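Haloacid delahogenase-like family hydrolase (Xanthomonas campestris pv. campestris, PDB 2PKE) probably acts as a magnesium-binding phosphatase of the haloacid dehalogenase-like hydrolase family. Local coordinates at residues I102-A105 and T106-P110. Sequence-based numbering, arbitrary orientation.
Sequences IGRA and TLQHP
Thr106 reaches back one turn to Ile102 near the C-terminal end of helix 93-107, in the helical cap inserted into the Rossmann-like core, as in other HAD-like hydrolases. The carbonyl oxygen of Ile102 accepts two bonds from the same residue. Thr106 N donates to Ile102 O at 3.0 Å. Thr106 OG1 donates to the same Ile102 O at 2.9 Å, from the opposite face of the carbonyl plane. A chi1 of -56° swings OG1 opposite the threonine's own carbonyl carbon, which turns the hydroxyl back along the helix. The buried side chain of Thr106 also packs on Ala72 and Met75 of helix 72-86, while Ile102 leans on helix 28-42.

One residue further on, Leu107 N bonds Gly103 O at 3.0 Å. The regular pattern then fades. Ala105 O takes a weak bond from Gln108 N at 3.3 Å, and Gln108 N also bonds Arg104 O weakly. The side chains of Arg104 and Gln108 lie alongside each other, and Gln108 CG is 3.4 Å from Arg104 O. The guanidinium of Arg104 is engaged by Glu101 through a salt bridge, and its side chain packs on Phe68 of the second subunit.

Beyond this turn the chain heads toward the magnesium site. The His109 side chain stacks on Tyr30 and lies about 5 Å from the side chain of the magnesium ligand Asp21, but about 11 Å from the metal. Bonds from NE2 to Lys144 and from His109 ND1 to Pro110 O (2.8 Å) together fix the imidazole's rotation; Pro110 O lies almost in the ring plane, while ND1 stands well above the Pro110 carbonyl plane.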
# COMPACT_ATOMS: atom_id res chain seq x y z
N ILE A 102 5.57 -14.75 14.65
CA ILE A 102 6.76 -14.08 14.14
C ILE A 102 6.36 -12.93 13.23
O ILE A 102 6.88 -11.83 13.30
CB ILE A 102 7.67 -15.03 13.32
CG1 ILE A 102 8.20 -16.17 14.18
CG2 ILE A 102 8.88 -14.23 12.77
CD1 ILE A 102 9.04 -17.15 13.39
N GLY A 103 5.43 -13.22 12.35
CA GLY A 103 5.00 -12.23 11.40
C GLY A 103 4.27 -11.09 12.08
O GLY A 103 4.48 -9.94 11.71
N ARG A 104 3.40 -11.42 13.03
CA ARG A 104 2.73 -10.41 13.83
C ARG A 104 3.72 -9.51 14.54
O ARG A 104 3.51 -8.29 14.60
CB ARG A 104 1.77 -11.02 14.83
CG ARG A 104 0.77 -9.99 15.39
CD ARG A 104 0.13 -10.41 16.69
NE ARG A 104 -0.20 -11.84 16.66
CZ ARG A 104 -1.22 -12.38 15.98
NH1 ARG A 104 -2.07 -11.62 15.28
NH2 ARG A 104 -1.41 -13.69 16.02
N ALA A 105 4.78 -10.11 15.09
CA ALA A 105 5.76 -9.35 15.83
C ALA A 105 6.50 -8.41 14.90
O ALA A 105 6.84 -7.29 15.30
CB ALA A 105 6.76 -10.26 16.56
N THR A 106 6.77 -8.86 13.68
CA THR A 106 7.58 -8.08 12.70
C THR A 106 6.74 -6.91 12.19
O THR A 106 7.23 -5.78 12.01
CB THR A 106 8.09 -8.95 11.55
OG1 THR A 106 8.84 -10.06 12.08
CG2 THR A 106 8.97 -8.14 10.63
N LEU A 107 5.46 -7.17 12.03
CA LEU A 107 4.53 -6.13 11.61
C LEU A 107 4.33 -5.01 12.61
O LEU A 107 3.81 -3.98 12.25
CB LEU A 107 3.18 -6.74 11.24
CG LEU A 107 3.11 -7.40 9.86
CD1 LEU A 107 1.84 -8.25 9.76
CD2 LEU A 107 3.16 -6.39 8.70
N GLN A 108 4.70 -5.22 13.86
CA GLN A 108 4.67 -4.17 14.87
C GLN A 108 6.06 -4.02 15.46
O GLN A 108 6.20 -3.73 16.64
CB GLN A 108 3.75 -4.53 16.01
CG GLN A 108 2.52 -5.26 15.68
CD GLN A 108 1.92 -5.86 16.93
OE1 GLN A 108 1.66 -7.06 17.03
NE2 GLN A 108 1.73 -5.00 17.94
N HIS A 109 7.10 -4.20 14.65
CA HIS A 109 8.44 -4.18 15.23
C HIS A 109 8.72 -2.77 15.72
O HIS A 109 8.24 -1.80 15.12
CB HIS A 109 9.57 -4.76 14.32
CG HIS A 109 9.99 -3.91 13.16
ND1 HIS A 109 10.58 -2.67 13.29
CD2 HIS A 109 9.97 -4.17 11.82
CE1 HIS A 109 10.87 -2.19 12.09
NE2 HIS A 109 10.52 -3.09 11.18
N PRO A 110 9.46 -2.66 16.83
CA PRO A 110 9.84 -1.33 17.32
C PRO A 110 10.56 -0.57 16.21
O PRO A 110 11.38 -1.16 15.50
CB PRO A 110 10.79 -1.62 18.50
CG PRO A 110 10.69 -3.14 18.79
CD PRO A 110 10.00 -3.79 17.64